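Bd3459 (PDB 5CEC) is a predatory endopeptidase of the S13 family, probably acting as a serine-type D-Ala-D-Ala peptidase, and is bound by the ankyrin-repeat immunity protein Bd3460. Local coordinates at residues L84-R89 with S322-D327; T99-Y104 with K135-T140; V361-T366 with H385-K390. The protein carries 1 engineered substitution. All coordinates share one frame; numbering follows the deposited sequence. Where two conformers were deposited one is given.

Contact 1 (L84-R89 with S322-D327)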
loop_
_atom_site.group_PDB
_atom_site.type_symbol
_atom_site.label_atom_id
_atom_site.label_comp_id
_atom_site.label_asym_id
_atom_site.label_seq_id
_atom_site.Cartn_x
_atom_site.Cartn_y
_atom_site.Cartn_z
ATOM N N LEU A 84 10.761 -7.850 -17.939
ATOM C CA LEU A 84 9.703 -8.810 -18.291
ATOM C C LEU A 84 8.665 -8.319 -19.268
ATOM O O LEU A 84 8.128 -9.111 -20.057
ATOM C CB LEU A 84 9.008 -9.286 -17.026
ATOM C CG LEU A 84 9.905 -9.917 -15.956
ATOM C CD1 LEU A 84 9.080 -10.161 -14.709
ATOM C CD2 LEU A 84 10.560 -11.191 -16.451
ATOM N N GLY A 85 8.355 -7.033 -19.196
ATOM C CA GLY A 85 7.273 -6.427 -19.960
ATOM C C GLY A 85 5.980 -6.414 -19.145
ATOM O O GLY A 85 5.688 -7.348 -18.405
ATOM N N PRO A 86 5.171 -5.355 -19.307
ATOM C CA PRO A 86 3.938 -5.250 -18.513
ATOM C C PRO A 86 2.880 -6.303 -18.793
ATOM O O PRO A 86 1.999 -6.490 -17.960
ATOM C CB PRO A 86 3.404 -3.859 -18.871
ATOM C CG PRO A 86 3.954 -3.598 -20.240
ATOM C CD PRO A 86 5.305 -4.250 -20.266
ATOM N N ASP A 87 2.970 -6.967 -19.941
ATOM C CA ASP A 87 2.025 -8.012 -20.300
ATOM C C ASP A 87 2.549 -9.407 -20.009
ATOM O O ASP A 87 1.896 -10.411 -20.333
ATOM C CB ASP A 87 1.646 -7.854 -21.763
ATOM C CG ASP A 87 0.971 -6.518 -22.041
ATOM O OD1 ASP A 87 -0.057 -6.256 -21.393
ATOM O OD2 ASP A 87 1.452 -5.744 -22.909
ATOM N N TYR A 88 3.718 -9.497 -19.371
ATOM C CA TYR A 88 4.312 -10.806 -19.046
ATOM C C TYR A 88 3.377 -11.567 -18.092
ATOM O O TYR A 88 2.820 -10.962 -17.165
ATOM C CB TYR A 88 5.663 -10.606 -18.354
ATOM C CG TYR A 88 6.344 -11.885 -17.957
ATOM C CD1 TYR A 88 7.050 -12.634 -18.884
ATOM C CD2 TYR A 88 6.284 -12.367 -16.641
ATOM C CE1 TYR A 88 7.677 -13.809 -18.534
ATOM C CE2 TYR A 88 6.922 -13.532 -16.276
ATOM C CZ TYR A 88 7.606 -14.265 -17.231
ATOM O OH TYR A 88 8.246 -15.434 -16.881
ATOM N N ARG A 89 3.253 -12.878 -18.288
ATOM C CA ARG A 89 2.570 -13.739 -17.336
ATOM C C ARG A 89 3.502 -14.836 -16.825
ATOM O O ARG A 89 4.312 -15.371 -17.572
ATOM C CB ARG A 89 1.337 -14.352 -17.988
ATOM C CG ARG A 89 0.266 -13.339 -18.326
ATOM C CD ARG A 89 -0.794 -13.915 -19.228
ATOM N NE ARG A 89 -1.829 -12.959 -19.574
ATOM C CZ ARG A 89 -3.008 -12.841 -18.966
ATOM N NH1 ARG A 89 -3.301 -13.529 -17.871
ATOM N NH2 ARG A 89 -3.879 -11.950 -19.420
ATOM N N SER A 322 4.293 3.507 -21.807
ATOM C CA SER A 322 3.653 4.170 -22.965
ATOM C C SER A 322 3.895 3.425 -24.266
ATOM O O SER A 322 3.031 3.409 -25.144
ATOM C CB SER A 322 4.150 5.605 -23.101
ATOM O OG SER A 322 3.801 6.342 -21.948
ATOM N N ALA A 323 5.038 2.768 -24.366
ATOM C CA ALA A 323 5.361 1.967 -25.551
ATOM C C ALA A 323 4.369 0.810 -25.784
ATOM O O ALA A 323 4.244 0.324 -26.915
ATOM C CB ALA A 323 6.763 1.414 -25.441
ATOM N N LYS A 324 3.705 0.368 -24.707
ATOM C CA LYS A 324 2.716 -0.701 -24.745
ATOM C C LYS A 324 1.299 -0.186 -24.536
ATOM O O LYS A 324 0.395 -0.979 -24.284
ATOM C CB LYS A 324 3.032 -1.740 -23.677
ATOM C CG LYS A 324 4.483 -2.163 -23.604
ATOM C CD LYS A 324 4.873 -3.062 -24.715
ATOM C CE LYS A 324 6.185 -3.771 -24.388
ATOM N NZ LYS A 324 6.314 -4.867 -25.357
ATOM N N GLY A 325 1.105 1.124 -24.650
ATOM C CA GLY A 325 -0.205 1.748 -24.525
ATOM C C GLY A 325 -0.704 1.932 -23.113
ATOM O O GLY A 325 -1.888 2.128 -22.929
ATOM N N TYR A 326 0.203 1.926 -22.128
ATOM C CA TYR A 326 -0.186 2.008 -20.738
ATOM C C TYR A 326 0.250 3.333 -20.115
ATOM O O TYR A 326 1.095 4.042 -20.665
ATOM C CB TYR A 326 0.373 0.855 -19.921
ATOM C CG TYR A 326 -0.124 -0.500 -20.361
ATOM C CD1 TYR A 326 -1.485 -0.765 -20.388
ATOM C CD2 TYR A 326 0.754 -1.535 -20.661
ATOM C CE1 TYR A 326 -1.960 -2.003 -20.759
ATOM C CE2 TYR A 326 0.288 -2.796 -21.006
ATOM C CZ TYR A 326 -1.080 -3.020 -21.063
ATOM O OH TYR A 326 -1.630 -4.242 -21.385
ATOM N N ASP A 327 -0.338 3.635 -18.961
ATOM C CA ASP A 327 -0.086 4.847 -18.183
ATOM C C ASP A 327 0.440 4.418 -16.787
ATOM O O ASP A 327 0.353 3.227 -16.386
ATOM C CB ASP A 327 -1.416 5.624 -17.911
ATOM C CG ASP A 327 -2.095 6.154 -19.169
ATOM O OD1 ASP A 327 -1.442 6.386 -20.183
ATOM O OD2 ASP A 327 -3.316 6.380 -19.105
HETATM O O HOH W 1 -0.061 -3.924 -24.210
HETATM O O HOH W 2 3.733 -6.194 -24.466
#
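The phenol ring of Tyr326 has the carbonyl oxygen of Lys324, two residues earlier, over one face, 3.6 Å above the plane and offset toward the rim, while Pro86 CG and the carboxylate of Asp87 lie at its edge. Tyr326 N helps close the Schellman motif that ends helix 307-322, where Gly325, whose positive phi suits glycine, gives its N-H to Ser322 O. The facing loop leaves helix 72-84 at Gly85, also of positive phi, and folds into a type I turn; proline suits its second position, with phi already near -66°. The Pro86 ring touches the ring edge, CG lying 3.8 Å from Tyr326 CD2, and crosses the aliphatic part of Lys324 at about a right angle, with Pro86 CG 3.7 Å from Lys324 CG. Tyrosine serves both needs: its carbon edge meets proline, and its hydroxyl donates to the syn lone pair of Asp87 OD1, Tyr326 OH to OD1 being 2.6 Å. Lys241 NZ also bonds this hydroxyl, and its charge would probably strengthen the grip. Asp87 and Lys324 meet through water: one molecule donates to Asp87 OD2 and Lys324 O, and another donates to Asp87 OD2 while accepting from Lys324 NZ.

Contact 2 (T99-Y104 with K135-T140)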
loop_
_atom_site.group_PDB
_atom_site.type_symbol
_atom_site.label_atom_id
_atom_site.label_comp_id
_atom_site.label_asym_id
_atom_site.label_seq_id
_atom_site.Cartn_x
_atom_site.Cartn_y
_atom_site.Cartn_z
ATOM N N THR A 99 -3.630 -41.990 -12.559
ATOM C CA THR A 99 -3.166 -43.184 -11.845
ATOM C C THR A 99 -4.252 -44.230 -11.872
ATOM O O THR A 99 -5.427 -43.919 -12.091
ATOM C CB THR A 99 -2.823 -42.931 -10.371
ATOM O OG1 THR A 99 -4.030 -42.670 -9.644
ATOM C CG2 THR A 99 -1.860 -41.789 -10.226
ATOM N N ALA A 100 -3.846 -45.462 -11.580
ATOM C CA ALA A 100 -4.714 -46.640 -11.681
ATOM C C ALA A 100 -6.057 -46.542 -10.926
ATOM O O ALA A 100 -7.036 -47.164 -11.355
ATOM C CB ALA A 100 -3.952 -47.886 -11.240
ATOM N N ASN A 101 -6.112 -45.773 -9.830
ATOM C CA ASN A 101 -7.334 -45.669 -8.995
ATOM C C ASN A 101 -8.285 -44.475 -9.288
ATOM O O ASN A 101 -9.133 -44.142 -8.441
ATOM C CB ASN A 101 -6.949 -45.693 -7.494
ATOM C CG ASN A 101 -6.115 -44.485 -7.067
ATOM O OD1 ASN A 101 -5.849 -43.583 -7.864
ATOM N ND2 ASN A 101 -5.688 -44.472 -5.805
ATOM N N GLY A 102 -8.149 -43.837 -10.461
ATOM C CA GLY A 102 -8.966 -42.659 -10.826
ATOM C C GLY A 102 -8.459 -41.327 -10.283
ATOM O O GLY A 102 -9.095 -40.273 -10.450
ATOM N N SER A 103 -7.317 -41.362 -9.614
ATOM C CA SER A 103 -6.678 -40.149 -9.137
ATOM C C SER A 103 -5.650 -39.685 -10.172
ATOM O O SER A 103 -5.582 -40.213 -11.310
ATOM C CB SER A 103 -6.018 -40.394 -7.778
ATOM O OG SER A 103 -6.947 -40.947 -6.850
ATOM N N TYR A 104 -4.892 -38.658 -9.786
ATOM C CA TYR A 104 -3.850 -38.099 -10.638
ATOM C C TYR A 104 -2.614 -37.836 -9.824
ATOM O O TYR A 104 -2.707 -37.523 -8.632
ATOM C CB TYR A 104 -4.305 -36.795 -11.257
ATOM C CG TYR A 104 -5.444 -36.973 -12.212
ATOM C CD1 TYR A 104 -6.767 -36.976 -11.769
ATOM C CD2 TYR A 104 -5.212 -37.153 -13.574
ATOM C CE1 TYR A 104 -7.822 -37.145 -12.649
ATOM C CE2 TYR A 104 -6.268 -37.330 -14.446
ATOM C CZ TYR A 104 -7.565 -37.325 -13.980
ATOM O OH TYR A 104 -8.612 -37.502 -14.863
ATOM N N LYS A 135 -8.944 -35.771 -6.632
ATOM C CA LYS A 135 -8.040 -36.554 -5.808
ATOM C C LYS A 135 -6.696 -36.572 -6.481
ATOM O O LYS A 135 -6.594 -36.971 -7.639
ATOM C CB LYS A 135 -8.570 -37.982 -5.663
ATOM C CG LYS A 135 -9.776 -38.077 -4.748
ATOM C CD LYS A 135 -10.505 -39.418 -4.877
ATOM C CE LYS A 135 -11.957 -39.333 -4.390
ATOM N NZ LYS A 135 -12.833 -38.472 -5.251
ATOM N N ILE A 136 -5.683 -36.173 -5.734
ATOM C CA ILE A 136 -4.299 -36.192 -6.168
ATOM C C ILE A 136 -3.561 -37.182 -5.288
ATOM O O ILE A 136 -3.585 -37.094 -4.049
ATOM C CB ILE A 136 -3.642 -34.807 -6.052
ATOM C CG1 ILE A 136 -4.379 -33.799 -6.942
ATOM C CG2 ILE A 136 -2.165 -34.877 -6.423
ATOM C CD1 ILE A 136 -4.037 -32.340 -6.686
ATOM N N GLU A 137 -2.894 -38.133 -5.916
ATOM C CA GLU A 137 -2.171 -39.148 -5.190
ATOM C C GLU A 137 -0.834 -38.577 -4.735
ATOM O O GLU A 137 -0.601 -38.447 -3.551
ATOM C CB GLU A 137 -1.983 -40.385 -6.076
ATOM C CG GLU A 137 -1.302 -41.529 -5.362
ATOM C CD GLU A 137 -2.141 -42.049 -4.218
ATOM O OE1 GLU A 137 -3.315 -42.465 -4.460
ATOM O OE2 GLU A 137 -1.615 -42.024 -3.086
ATOM N N LYS A 138 -0.003 -38.159 -5.678
ATOM C CA LYS A 138 1.281 -37.580 -5.380
ATOM C C LYS A 138 1.314 -36.177 -5.997
ATOM O O LYS A 138 1.129 -35.997 -7.199
ATOM C CB LYS A 138 2.407 -38.459 -5.901
ATOM C CG LYS A 138 3.789 -37.976 -5.535
ATOM C CD LYS A 138 4.872 -39.012 -5.809
ATOM C CE LYS A 138 5.002 -39.322 -7.289
ATOM N NZ LYS A 138 6.180 -40.205 -7.549
ATOM N N LEU A 139 1.462 -35.185 -5.131
ATOM C CA LEU A 139 1.686 -33.811 -5.529
ATOM C C LEU A 139 3.127 -33.452 -5.274
ATOM O O LEU A 139 3.579 -33.465 -4.132
ATOM C CB LEU A 139 0.756 -32.862 -4.784
ATOM C CG LEU A 139 0.916 -31.376 -5.100
ATOM C CD1 LEU A 139 0.606 -31.106 -6.571
ATOM C CD2 LEU A 139 0.043 -30.518 -4.187
ATOM N N THR A 140 3.863 -33.121 -6.316
ATOM C CA THR A 140 5.251 -32.687 -6.158
ATOM C C THR A 140 5.421 -31.308 -6.744
ATOM O O THR A 140 4.559 -30.830 -7.454
ATOM C CB THR A 140 6.260 -33.695 -6.758
ATOM O OG1 THR A 140 6.127 -33.744 -8.175
ATOM C CG2 THR A 140 6.073 -35.064 -6.154
HETATM O O HOH W 3 -2.911 -43.786 -7.158
HETATM O O HOH W 4 -9.528 -37.082 -9.255
#
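Backbone pairing sets the frame. Tyr104 forms a parallel bridge with Ile136: its N-H goes to Lys135 O, with Tyr104 N 3.2 Å from that oxygen and in its carbonyl plane, and its carbonyl accepts from Glu137 N, Tyr104 O to Glu137 N being 2.8 Å. The same oxygen takes a CA-H...O contact from Ile136 CA. Polar side chains organise the loop before the bridge. Asn101 OD1 is gripped by three donors, Thr99 OG1, Ser103 OG and Ser103 N, all above its carbonyl plane; the last makes an Asx turn. The crowded chi1 of Asn101 (65°) folds the amide back over the loop, and asparagine suits the place because its ND2 can still reach outward, giving a weak bond to Glu137 OE1. Water donates to this same OE1, with its oxygen 3.0 Å from Glu137 OE1, and weakly to Asn101 OD1. Gly102, at phi 83°, completes the type I turn. Packing is local: small Ser103 fits against the neighbouring strand, CB 3.5 Å from Lys135 O and OG 3.6 Å from Lys135 CB, while the Tyr104 side chain leans on Val96 and Pro98. Thr99 N bonds to Ser103 O where the loop joins antiparallel strands 91-98 and 104-109 as a hairpin, and the parallel pairing of 104-109 with 135-141, linked through helix 118-130, is that of a beta-alpha-beta crossover.

Contact 3 (V361-T366 with H385-K390)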
loop_
_atom_site.group_PDB
_atom_site.type_symbol
_atom_site.label_atom_id
_atom_site.label_comp_id
_atom_site.label_asym_id
_atom_site.label_seq_id
_atom_site.Cartn_x
_atom_site.Cartn_y
_atom_site.Cartn_z
ATOM N N VAL A 361 8.986 4.641 6.911
ATOM C CA VAL A 361 9.947 3.886 7.763
ATOM C C VAL A 361 10.327 4.808 8.927
ATOM O O VAL A 361 9.933 5.976 8.976
ATOM C CB VAL A 361 11.226 3.432 7.002
ATOM C CG1 VAL A 361 10.932 2.341 5.990
ATOM C CG2 VAL A 361 11.949 4.600 6.348
ATOM N N ASN A 362 11.076 4.290 9.888
ATOM C CA ASN A 362 11.409 5.057 11.075
ATOM C C ASN A 362 11.820 6.501 10.743
ATOM O O ASN A 362 11.293 7.465 11.304
ATOM C CB ASN A 362 12.520 4.322 11.845
ATOM C CG ASN A 362 12.980 5.065 13.077
ATOM O OD1 ASN A 362 12.261 5.839 13.676
ATOM N ND2 ASN A 362 14.196 4.812 13.448
ATOM N N LYS A 363 12.791 6.629 9.840
ATOM C CA LYS A 363 13.374 7.931 9.531
ATOM C C LYS A 363 12.853 8.625 8.307
ATOM O O LYS A 363 13.401 9.669 7.919
ATOM C CB LYS A 363 14.894 7.848 9.478
ATOM C CG LYS A 363 15.542 7.349 10.743
ATOM C CD LYS A 363 15.229 8.268 11.921
ATOM C CE LYS A 363 16.113 8.018 13.130
ATOM N NZ LYS A 363 15.690 8.873 14.291
ATOM N N ALA A 364 11.774 8.117 7.707
ATOM C CA ALA A 364 11.282 8.782 6.492
ATOM C C ALA A 364 9.818 8.573 6.223
ATOM O O ALA A 364 9.274 7.509 6.490
ATOM C CB ALA A 364 12.059 8.333 5.244
ATOM N N LYS A 365 9.213 9.603 5.635
ATOM C CA LYS A 365 7.877 9.519 5.047
ATOM C C LYS A 365 8.048 10.042 3.630
ATOM O O LYS A 365 8.650 11.117 3.434
ATOM C CB LYS A 365 6.853 10.360 5.820
ATOM C CG LYS A 365 5.412 10.033 5.466
ATOM C CD LYS A 365 4.932 8.785 6.224
ATOM C CE LYS A 365 3.508 8.382 5.847
ATOM N NZ LYS A 365 3.537 7.793 4.479
ATOM N N THR A 366 7.581 9.276 2.646
ATOM C CA THR A 366 7.895 9.618 1.271
ATOM C C THR A 366 6.664 9.463 0.376
ATOM O O THR A 366 5.705 8.752 0.679
ATOM C CB THR A 366 9.040 8.720 0.785
ATOM O OG1 THR A 366 8.627 7.358 0.819
ATOM C CG2 THR A 366 10.295 8.907 1.602
ATOM N N HIS A 385 12.008 13.676 6.299
ATOM C CA HIS A 385 12.606 13.114 7.482
ATOM C C HIS A 385 11.582 13.025 8.626
ATOM O O HIS A 385 10.815 13.946 8.845
ATOM C CB HIS A 385 13.767 14.005 7.931
ATOM C CG HIS A 385 14.253 13.631 9.263
ATOM N ND1 HIS A 385 15.083 12.555 9.455
ATOM C CD2 HIS A 385 13.880 14.062 10.494
ATOM C CE1 HIS A 385 15.225 12.358 10.763
ATOM N NE2 HIS A 385 14.503 13.257 11.399
ATOM N N THR A 386 11.591 11.890 9.329
ATOM C CA THR A 386 10.824 11.670 10.552
ATOM C C THR A 386 11.711 11.046 11.598
ATOM O O THR A 386 12.796 10.538 11.275
ATOM C CB THR A 386 9.606 10.746 10.310
ATOM O OG1 THR A 386 10.000 9.508 9.721
ATOM C CG2 THR A 386 8.609 11.379 9.339
ATOM N N ASP A 387 11.232 11.033 12.844
ATOM C CA ASP A 387 11.878 10.245 13.922
ATOM C C ASP A 387 10.775 9.445 14.626
ATOM O O ASP A 387 10.392 9.696 15.776
ATOM C CB ASP A 387 12.657 11.119 14.909
ATOM C CG ASP A 387 13.757 11.959 14.242
ATOM O OD1 ASP A 387 14.857 11.437 13.974
ATOM O OD2 ASP A 387 13.526 13.178 14.012
ATOM N N TYR A 388 10.244 8.477 13.881
ATOM C CA TYR A 388 9.105 7.705 14.338
ATOM C C TYR A 388 9.406 6.946 15.645
ATOM O O TYR A 388 8.507 6.820 16.503
ATOM C CB TYR A 388 8.662 6.840 13.164
ATOM C CG TYR A 388 7.783 5.684 13.422
ATOM C CD1 TYR A 388 8.312 4.457 13.852
ATOM C CD2 TYR A 388 6.435 5.759 13.149
ATOM C CE1 TYR A 388 7.497 3.346 14.016
ATOM C CE2 TYR A 388 5.618 4.655 13.292
ATOM C CZ TYR A 388 6.149 3.454 13.735
ATOM O OH TYR A 388 5.297 2.379 13.909
ATOM N N ASP A 389 10.666 6.538 15.832
ATOM C CA ASP A 389 11.023 5.874 17.090
ATOM C C ASP A 389 10.953 6.808 18.326
ATOM O O ASP A 389 10.627 6.325 19.427
ATOM C CB ASP A 389 12.333 5.094 16.964
ATOM C CG ASP A 389 12.167 3.823 16.118
ATOM O OD1 ASP A 389 11.014 3.468 15.774
ATOM O OD2 ASP A 389 13.181 3.185 15.781
ATOM N N LYS A 390 11.178 8.110 18.159
ATOM C CA LYS A 390 11.061 9.078 19.251
ATOM C C LYS A 390 9.588 9.479 19.408
ATOM O O LYS A 390 9.107 9.705 20.511
ATOM C CB LYS A 390 11.913 10.336 18.983
ATOM C CG LYS A 390 13.436 10.159 19.024
ATOM C CD LYS A 390 13.943 9.981 20.451
ATOM C CE LYS A 390 15.466 9.922 20.540
ATOM N NZ LYS A 390 16.046 8.818 19.724
HETATM O O HOH W 5 15.568 11.084 7.058
#
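A two-residue beta-hairpin loop, Asn362-Lys363, follows the strand that probably carries the KTG-type motif of this penicillin-recognising serine enzyme fold, and the chain leaving strand 376-385 clasps it. Asn362 O takes two donors: Tyr388 N, nearly straight (167°) and on a lone pair, and Thr386 OG1 from above the carbonyl plane. Threonine suits this spot because its crowded chi1 (55°) turns the hydroxyl to the loop and its methyl to Lys365 CB. With CG anti to the backbone N, the amide of Asn362 lies stacked, in the conformer given, on the Asp389 carboxylate, planes 24° apart, and Asn362 OD1 accepts from Asp389 N at 2.8 Å. Lys363, bent at chi2, passes Thr386 O and brings NZ to 2.7 Å from Asp387 OD1, a salt bridge on the anti lone pair. The other oxygen, Asp387 OD2, receives His385 NE2 at 2.8 Å and also Met38 N, so one carboxylate holds both lysine and histidine. Water joins Lys363 O to His385 ND1. Around this, the Tyr388 ring stacks on Trp395 of helix 394-411 and packs on Met72 of the Bd3460 chain, Thr386 rests on Ala398 of that helix, and His385 stacks on Tyr40 of strand 40-48.

In the fold
All three contacts are partly buried. Contact 1 is the most central, about 15 Å from the chain centre to its own, against about 23 Å for contact 3 and 34 Å for contact 2; yet contact 3 is better buried, with none of its touching residues fully exposed, whereas two of the four in contact 1 are. Strand 91-98 links loops 84-89 and 99-104, but contacts 1 and 2 hold no element in common. Contact 3 belongs to the sheet of strands 354-361, 364-373 and 376-385. Chemistry follows place: contact 1 joins the loops after two helices through side chains and waters; contact 2 pairs a hairpin loop with a strand, mostly through backbone; contact 3 adds a salt bridge and a neighbour, Bd3460.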